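Local coordinates for putative CRISPR-associated endoribonuclease-like protein Cas6nc (Pyrococcus horikoshii, PDB 3QJL), which binds CRISPR RNA as a Cas6-family protein of the prokaryotic adaptive immune system, whose endoribonuclease-like role is only putative, at residues A[162-167]-A[183-188]; A[188-193]-A[210-215]. All blocks are in the same frame, centred on the assembly; numbering follows the deposited sequence.

Interaction 1. Residues A[162-167]-A[183-188]; sequences DRLRKV and RDFTIE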
loop_
_atom_site.group_PDB
_atom_site.type_symbol
_atom_site.label_atom_id
_atom_site.label_comp_id
_atom_site.label_asym_id
_atom_site.label_seq_id
_atom_site.Cartn_x
_atom_site.Cartn_y
_atom_site.Cartn_z
ATOM N N ASP A 162 0.180 14.054 19.078
ATOM C CA ASP A 162 0.263 15.281 19.847
ATOM C C ASP A 162 0.702 16.436 18.961
ATOM O O ASP A 162 0.245 17.573 19.114
ATOM C CB ASP A 162 1.212 15.143 21.029
ATOM C CG ASP A 162 1.407 16.455 21.750
ATOM O OD1 ASP A 162 0.540 16.795 22.587
ATOM O OD2 ASP A 162 2.403 17.162 21.458
ATOM N N ARG A 163 1.589 16.147 18.025
ATOM C CA ARG A 163 2.023 17.170 17.097
ATOM C C ARG A 163 0.876 17.569 16.150
ATOM O O ARG A 163 0.652 18.744 15.900
ATOM C CB ARG A 163 3.237 16.672 16.326
ATOM C CG ARG A 163 3.789 17.656 15.354
ATOM C CD ARG A 163 4.420 18.849 16.031
ATOM N NE ARG A 163 4.891 19.758 14.988
ATOM C CZ ARG A 163 4.413 20.982 14.756
ATOM N NH1 ARG A 163 3.456 21.496 15.528
ATOM N NH2 ARG A 163 4.919 21.704 13.757
ATOM N N LEU A 164 0.143 16.585 15.642
ATOM C CA LEU A 164 -0.921 16.836 14.680
ATOM C C LEU A 164 -2.025 17.651 15.314
ATOM O O LEU A 164 -2.564 18.562 14.693
ATOM C CB LEU A 164 -1.511 15.519 14.176
ATOM C CG LEU A 164 -2.751 15.606 13.280
ATOM C CD1 LEU A 164 -2.437 16.283 11.943
ATOM C CD2 LEU A 164 -3.343 14.224 13.064
ATOM N N ARG A 165 -2.365 17.290 16.546
ATOM C CA ARG A 165 -3.361 17.989 17.338
ATOM C C ARG A 165 -3.019 19.490 17.389
ATOM O O ARG A 165 -3.848 20.345 17.065
ATOM C CB ARG A 165 -3.382 17.374 18.737
ATOM C CG ARG A 165 -4.653 17.570 19.548
ATOM C CD ARG A 165 -4.648 16.678 20.811
ATOM N NE ARG A 165 -5.050 15.283 20.554
ATOM C CZ ARG A 165 -4.389 14.195 20.972
ATOM N NH1 ARG A 165 -3.261 14.305 21.672
ATOM N NH2 ARG A 165 -4.852 12.981 20.688
ATOM N N LYS A 166 -1.788 19.811 17.772
ATOM C CA LYS A 166 -1.355 21.205 17.842
ATOM C C LYS A 166 -1.335 21.888 16.477
ATOM O O LYS A 166 -1.666 23.058 16.361
ATOM C CB LYS A 166 0.014 21.325 18.526
ATOM C CG LYS A 166 -0.065 21.258 20.035
ATOM C CD LYS A 166 1.223 20.783 20.665
ATOM C CE LYS A 166 1.008 20.486 22.134
ATOM N NZ LYS A 166 2.072 19.604 22.681
ATOM N N VAL A 167 -0.941 21.168 15.438
ATOM C CA VAL A 167 -0.930 21.760 14.106
ATOM C C VAL A 167 -2.339 22.181 13.687
ATOM O O VAL A 167 -2.529 23.282 13.193
ATOM C CB VAL A 167 -0.305 20.818 13.060
ATOM C CG1 VAL A 167 -0.523 21.348 11.670
ATOM C CG2 VAL A 167 1.167 20.681 13.321
ATOM N N ARG A 183 -11.194 21.096 21.136
ATOM C CA ARG A 183 -9.876 20.794 20.571
ATOM C C ARG A 183 -9.381 19.348 20.734
ATOM O O ARG A 183 -8.238 19.042 20.403
ATOM C CB ARG A 183 -8.831 21.777 21.083
ATOM C CG ARG A 183 -9.252 22.501 22.338
ATOM C CD ARG A 183 -8.559 23.843 22.442
ATOM N NE ARG A 183 -9.476 24.900 22.860
ATOM C CZ ARG A 183 -9.561 25.373 24.100
ATOM N NH1 ARG A 183 -8.776 24.880 25.055
ATOM N NH2 ARG A 183 -10.427 26.344 24.383
ATOM N N ASP A 184 -10.209 18.466 21.278
ATOM C CA ASP A 184 -9.781 17.085 21.449
ATOM C C ASP A 184 -10.192 16.205 20.279
ATOM O O ASP A 184 -11.350 16.211 19.864
ATOM C CB ASP A 184 -10.324 16.502 22.757
ATOM C CG ASP A 184 -9.827 17.255 23.986
ATOM O OD1 ASP A 184 -8.659 17.709 23.982
ATOM O OD2 ASP A 184 -10.611 17.393 24.954
ATOM N N PHE A 185 -9.231 15.460 19.740
ATOM C CA PHE A 185 -9.536 14.434 18.753
ATOM C C PHE A 185 -8.437 13.375 18.642
ATOM O O PHE A 185 -7.290 13.607 19.025
ATOM C CB PHE A 185 -9.802 15.059 17.386
ATOM C CG PHE A 185 -8.572 15.538 16.684
ATOM C CD1 PHE A 185 -8.134 16.839 16.837
ATOM C CD2 PHE A 185 -7.864 14.695 15.850
ATOM C CE1 PHE A 185 -7.006 17.291 16.179
ATOM C CE2 PHE A 185 -6.728 15.142 15.183
ATOM C CZ PHE A 185 -6.300 16.443 15.349
ATOM N N THR A 186 -8.797 12.214 18.108
ATOM C CA THR A 186 -7.828 11.162 17.852
ATOM C C THR A 186 -8.029 10.657 16.447
ATOM O O THR A 186 -9.103 10.829 15.875
ATOM C CB THR A 186 -8.031 9.946 18.780
ATOM O OG1 THR A 186 -9.395 9.519 18.706
ATOM C CG2 THR A 186 -7.680 10.286 20.216
ATOM N N ILE A 187 -7.003 10.027 15.892
ATOM C CA ILE A 187 -7.178 9.260 14.669
ATOM C C ILE A 187 -6.600 7.870 14.888
ATOM O O ILE A 187 -5.571 7.722 15.539
ATOM C CB ILE A 187 -6.472 9.914 13.469
ATOM C CG1 ILE A 187 -4.998 9.533 13.456
ATOM C CG2 ILE A 187 -6.632 11.429 13.491
ATOM C CD1 ILE A 187 -4.285 10.005 12.222
ATOM N N GLU A 188 -7.259 6.837 14.381
ATOM C CA GLU A 188 -6.605 5.537 14.379
ATOM C C GLU A 188 -6.432 4.979 12.972
ATOM O O GLU A 188 -7.391 4.879 12.201
ATOM C CB GLU A 188 -7.249 4.533 15.345
ATOM C CG GLU A 188 -8.510 3.858 14.862
ATOM C CD GLU A 188 -8.897 2.698 15.761
ATOM O OE1 GLU A 188 -7.981 2.066 16.349
ATOM O OE2 GLU A 188 -10.113 2.425 15.892
#
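Arg165, on the helix, reaches the backbone of Phe185 at the start of the strand, where its NE and one terminal N-H both point to the same carbonyl oxygen. NE lies 3.2 Å from Phe185 O and NH2 lies 3.0 Å from the same atom. The oxygen sits in the guanidinium plane; NE approaches in the carbonyl plane, whereas the NH2 donor is tilted 22° from it. With CG anti to the backbone N and the chain bent at chi3, the guanidinium swings back to this oxygen while the aliphatic part runs past the ring. Arg165 CG is 4.1 Å from Phe185 CE1, and Arg165 CA is 3.9 Å from both CE1 and CZ of that ring. Guanidinium and ring planes stand 69° apart, so the two groups do not stack.

Leu164 supplies the apolar half. Its CD2 meets the ring edge at Phe185 CE2, 4.1 Å away, and is 4.3 Å from Ile187 CG2, bridging two side chains of the strand.

Further out, Met161 and Met168 of the same helix also touch Phe185, and Tyr213 on the neighbouring strand meets its ring with nearly parallel planes. This is helix-on-sheet packing within the C-terminal half of a Cas6 protein; the axes of segments 162-167 and 185-188 come within 9.3 Å.

A charged guanidinium thus donates twice to one neutral main-chain carbonyl, and the two N-H bonds fix its rotation beside a buried aromatic ring. The carboxylate of Asp184 is nearby but not in contact, and may add a weak electrostatic attraction.

Interaction 2. Residues A[188-193]-A[210-215]; sequences EVLKFK and VFRYAG. With nucleotides of chain B.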
loop_
_atom_site.group_PDB
_atom_site.type_symbol
_atom_site.label_atom_id
_atom_site.label_comp_id
_atom_site.label_asym_id
_atom_site.label_seq_id
_atom_site.Cartn_x
_atom_site.Cartn_y
_atom_site.Cartn_z
ATOM N N GLU A 188 -7.259 6.837 14.381
ATOM C CA GLU A 188 -6.605 5.537 14.379
ATOM C C GLU A 188 -6.432 4.979 12.972
ATOM O O GLU A 188 -7.391 4.879 12.201
ATOM C CB GLU A 188 -7.249 4.533 15.345
ATOM C CG GLU A 188 -8.510 3.858 14.862
ATOM C CD GLU A 188 -8.897 2.698 15.761
ATOM O OE1 GLU A 188 -7.981 2.066 16.349
ATOM O OE2 GLU A 188 -10.113 2.425 15.892
ATOM N N VAL A 189 -5.184 4.651 12.650
ATOM C CA VAL A 189 -4.803 4.198 11.330
ATOM C C VAL A 189 -5.467 2.867 11.009
ATOM O O VAL A 189 -5.641 2.024 11.883
ATOM C CB VAL A 189 -3.290 4.037 11.271
ATOM C CG1 VAL A 189 -2.859 3.432 9.959
ATOM C CG2 VAL A 189 -2.644 5.365 11.480
ATOM N N LEU A 190 -5.837 2.682 9.753
ATOM C CA LEU A 190 -6.498 1.466 9.305
ATOM C C LEU A 190 -5.669 0.830 8.222
ATOM O O LEU A 190 -5.389 -0.343 8.264
ATOM C CB LEU A 190 -7.928 1.723 8.843
ATOM C CG LEU A 190 -8.841 2.255 9.947
ATOM C CD1 LEU A 190 -10.308 2.238 9.531
ATOM C CD2 LEU A 190 -8.637 1.433 11.193
ATOM N N LYS A 191 -5.388 1.584 7.178
ATOM C CA LYS A 191 -4.448 1.145 6.156
ATOM C C LYS A 191 -3.377 2.223 6.084
ATOM O O LYS A 191 -3.696 3.400 6.010
ATOM C CB LYS A 191 -5.176 1.022 4.818
ATOM C CG LYS A 191 -4.383 0.437 3.678
ATOM C CD LYS A 191 -5.297 0.262 2.469
ATOM C CE LYS A 191 -4.638 -0.504 1.336
ATOM N NZ LYS A 191 -4.628 -1.982 1.606
ATOM N N PHE A 192 -2.108 1.842 6.197
ATOM C CA PHE A 192 -1.047 2.848 6.232
ATOM C C PHE A 192 0.150 2.595 5.322
ATOM O O PHE A 192 0.625 1.468 5.197
ATOM C CB PHE A 192 -0.555 3.055 7.668
ATOM C CG PHE A 192 0.742 3.806 7.757
ATOM C CD1 PHE A 192 0.758 5.190 7.770
ATOM C CD2 PHE A 192 1.947 3.127 7.821
ATOM C CE1 PHE A 192 1.950 5.882 7.849
ATOM C CE2 PHE A 192 3.142 3.814 7.901
ATOM C CZ PHE A 192 3.143 5.194 7.914
ATOM N N LYS A 193 0.632 3.664 4.695
ATOM C CA LYS A 193 1.832 3.605 3.871
ATOM C C LYS A 193 2.617 4.914 3.952
ATOM O O LYS A 193 2.035 5.984 4.122
ATOM C CB LYS A 193 1.465 3.301 2.418
ATOM C CG LYS A 193 2.637 2.859 1.560
ATOM C CD LYS A 193 2.165 2.096 0.335
ATOM C CE LYS A 193 2.894 2.553 -0.916
ATOM N NZ LYS A 193 2.730 1.589 -2.038
ATOM N N VAL A 210 -5.649 5.145 5.232
ATOM C CA VAL A 210 -7.070 5.220 5.522
ATOM C C VAL A 210 -7.151 5.236 7.031
ATOM O O VAL A 210 -6.572 4.368 7.669
ATOM C CB VAL A 210 -7.810 4.002 4.985
ATOM C CG1 VAL A 210 -9.167 3.883 5.642
ATOM C CG2 VAL A 210 -7.935 4.096 3.481
ATOM N N PHE A 211 -7.816 6.230 7.613
ATOM C CA PHE A 211 -7.881 6.308 9.069
ATOM C C PHE A 211 -9.264 6.694 9.564
ATOM O O PHE A 211 -10.094 7.163 8.793
ATOM C CB PHE A 211 -6.848 7.283 9.607
ATOM C CG PHE A 211 -7.027 8.688 9.121
ATOM C CD1 PHE A 211 -6.615 9.057 7.853
ATOM C CD2 PHE A 211 -7.591 9.650 9.943
ATOM C CE1 PHE A 211 -6.766 10.355 7.413
ATOM C CE2 PHE A 211 -7.748 10.941 9.514
ATOM C CZ PHE A 211 -7.339 11.299 8.242
ATOM N N ARG A 212 -9.512 6.466 10.852
ATOM C CA ARG A 212 -10.770 6.859 11.456
ATOM C C ARG A 212 -10.539 8.032 12.375
ATOM O O ARG A 212 -9.628 8.016 13.201
ATOM C CB ARG A 212 -11.424 5.727 12.240
ATOM C CG ARG A 212 -12.587 6.228 13.096
ATOM C CD ARG A 212 -13.414 5.122 13.722
ATOM N NE ARG A 212 -13.860 4.164 12.724
ATOM C CZ ARG A 212 -13.288 2.979 12.544
ATOM N NH1 ARG A 212 -12.259 2.626 13.308
ATOM N NH2 ARG A 212 -13.745 2.148 11.612
ATOM N N TYR A 213 -11.371 9.051 12.210
ATOM C CA TYR A 213 -11.280 10.264 12.987
ATOM C C TYR A 213 -12.363 10.190 14.030
ATOM O O TYR A 213 -13.454 9.721 13.744
ATOM C CB TYR A 213 -11.527 11.461 12.075
ATOM C CG TYR A 213 -11.472 12.788 12.782
ATOM C CD1 TYR A 213 -12.527 13.217 13.580
ATOM C CD2 TYR A 213 -10.368 13.616 12.655
ATOM C CE1 TYR A 213 -12.482 14.433 14.234
ATOM C CE2 TYR A 213 -10.315 14.834 13.301
ATOM C CZ TYR A 213 -11.373 15.239 14.091
ATOM O OH TYR A 213 -11.314 16.453 14.745
ATOM N N ALA A 214 -12.062 10.626 15.245
ATOM C CA ALA A 214 -13.081 10.776 16.284
ATOM C C ALA A 214 -12.842 12.085 17.050
ATOM O O ALA A 214 -11.738 12.626 17.021
ATOM C CB ALA A 214 -13.058 9.596 17.223
ATOM N N GLY A 215 -13.849 12.565 17.776
ATOM C CA GLY A 215 -13.711 13.823 18.488
ATOM C C GLY A 215 -14.144 15.073 17.759
ATOM O O GLY A 215 -15.122 15.054 17.012
ATOM P P A B 7 -1.043 -1.967 6.850
ATOM O OP1 A B 7 -1.692 -0.943 6.009
ATOM O OP2 A B 7 0.350 -2.370 6.534
ATOM O "O5'" A B 7 -1.144 -1.544 8.371
ATOM C "C5'" A B 7 -2.221 -0.758 8.838
ATOM C "C4'" A B 7 -2.505 -1.046 10.286
ATOM O "O4'" A B 7 -3.093 -2.363 10.405
ATOM C "C3'" A B 7 -1.287 -1.080 11.195
ATOM O "O3'" A B 7 -0.949 0.196 11.683
ATOM C "C2'" A B 7 -1.700 -2.048 12.288
ATOM O "O2'" A B 7 -2.505 -1.397 13.245
ATOM C "C1'" A B 7 -2.573 -3.031 11.523
ATOM N N9 A B 7 -1.811 -4.202 11.044
ATOM C C8 A B 7 -1.638 -4.587 9.740
ATOM N N7 A B 7 -0.925 -5.677 9.593
ATOM C C5 A B 7 -0.604 -6.041 10.893
ATOM C C6 A B 7 0.138 -7.109 11.414
ATOM N N6 A B 7 0.716 -8.062 10.680
ATOM N N1 A B 7 0.265 -7.173 12.749
ATOM C C2 A B 7 -0.306 -6.230 13.500
ATOM N N3 A B 7 -1.027 -5.177 13.137
ATOM C C4 A B 7 -1.148 -5.144 11.800
ATOM P P C B 5 -8.590 -0.022 -0.265
ATOM O OP1 C B 5 -7.379 0.311 -1.053
ATOM O OP2 C B 5 -8.879 -1.445 0.035
ATOM O "O5'" C B 5 -8.606 0.830 1.073
ATOM C "C5'" C B 5 -9.562 0.578 2.090
ATOM C "C4'" C B 5 -8.900 0.088 3.350
ATOM O "O4'" C B 5 -9.587 0.646 4.500
ATOM C "C3'" C B 5 -8.903 -1.423 3.534
ATOM O "O3'" C B 5 -7.695 -1.821 4.180
ATOM C "C2'" C B 5 -10.090 -1.643 4.468
ATOM O "O2'" C B 5 -10.020 -2.820 5.238
ATOM C "C1'" C B 5 -10.037 -0.392 5.340
ATOM N N1 C B 5 -11.342 0.015 5.896
ATOM C C2 C B 5 -11.610 -0.210 7.252
ATOM O O2 C B 5 -10.754 -0.775 7.960
ATOM N N3 C B 5 -12.803 0.185 7.753
ATOM C C4 C B 5 -13.707 0.780 6.964
ATOM N N4 C B 5 -14.869 1.140 7.516
ATOM C C5 C B 5 -13.455 1.027 5.584
ATOM C C6 C B 5 -12.269 0.637 5.098
ATOM P P A B 6 -7.051 -3.266 3.882
ATOM O OP1 A B 6 -6.875 -3.381 2.418
ATOM O OP2 A B 6 -7.888 -4.262 4.575
ATOM O "O5'" A B 6 -5.635 -3.169 4.591
ATOM C "C5'" A B 6 -5.536 -2.812 5.967
ATOM C "C4'" A B 6 -4.346 -3.464 6.639
ATOM O "O4'" A B 6 -4.622 -4.873 6.829
ATOM C "C3'" A B 6 -3.033 -3.384 5.867
ATOM O "O3'" A B 6 -1.951 -3.292 6.787
ATOM C "C2'" A B 6 -2.983 -4.726 5.147
ATOM O "O2'" A B 6 -1.687 -5.160 4.807
ATOM C "C1'" A B 6 -3.645 -5.654 6.166
ATOM N N9 A B 6 -4.329 -6.804 5.566
ATOM C C8 A B 6 -5.343 -6.731 4.648
ATOM N N7 A B 6 -5.809 -7.892 4.265
ATOM C C5 A B 6 -5.057 -8.802 4.981
ATOM C C6 A B 6 -5.075 -10.204 5.006
ATOM N N6 A B 6 -5.918 -10.928 4.270
ATOM N N1 A B 6 -4.200 -10.834 5.823
ATOM C C2 A B 6 -3.370 -10.082 6.546
ATOM N N3 A B 6 -3.257 -8.756 6.606
ATOM C C4 A B 6 -4.141 -8.155 5.792
#
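Lys191 and Val210 form an antiparallel hydrogen-bonded pair, and the lysine then carries on to the RNA, where it meets nucleotides C5, A6 and A7 of chain B. Its CB lies 4.0 Å from Val210 CB and is also near the O3' of C5. CG, anti to the backbone N, passes OP1 of A7 and O5' of A6. CD comes within 3.6 Å of C5 O3', and CE lies by phosphate oxygens of C5 and A6. A bend at chi4 (78°) turns NZ to A6 OP1, a hydrogen bond of 2.8 Å, with a weaker one to A6 O5'. The lysine therefore runs along the sugar-phosphate backbone and ends on a phosphate.

The backbone that presents it is a classic beta bulge: Leu190 and Lys191 both stand opposite Val210, and the register slips by one after the Val189-Phe211 non-hydrogen-bonded pair. Val210 O accepts from both bulge amides, from Leu190 N at 2.8 Å and from Lys191 N at 3.1 Å, while Val210 N donates to Lys191 O. Here the chain turns a corner between strands 185-189 and 192-197, both of which pair with strand 204-215. Just past it, Phe192 N makes a nearly straight bond to A7 OP1 (2.8 Å, 167° at the hydrogen).

C5 of chain B lies against Leu190 and Val210. Leu190 CD1 touches its base oxygen O2, and Val210 CG1 lies 3.5 Å from its O4'. Farther along, the hydrogen-bonded pair Glu188-Arg212 extends two side chains the same way, forming a long, weak salt bridge, OE2 to NH1 3.4 Å. The carboxylate oxygen lies in the guanidinium plane, though the two flat groups are turned 72° apart; Pro68 of the second subunit packs against Glu188.

Overall arrangement
Interactions 1 and 2 follow one another along the chain and share Glu188, their centres about 12 Å apart on the same side of the chain's centre. Strand 185-189 is common to both: helix 160-176 packs against it in interaction 1, while strand 204-215 pairs with it in interaction 2. The two meet directly through a probable backbone bond from Ala214 N to Thr186 O, 3.0 Å, and through packing of Ile187 CB against Arg212 O. All four segments belong to the C-terminal part of the Cas6 protein. Strand 185-189 runs from the helix-packed side to the corner at 190-191, where RNA phosphates are bound.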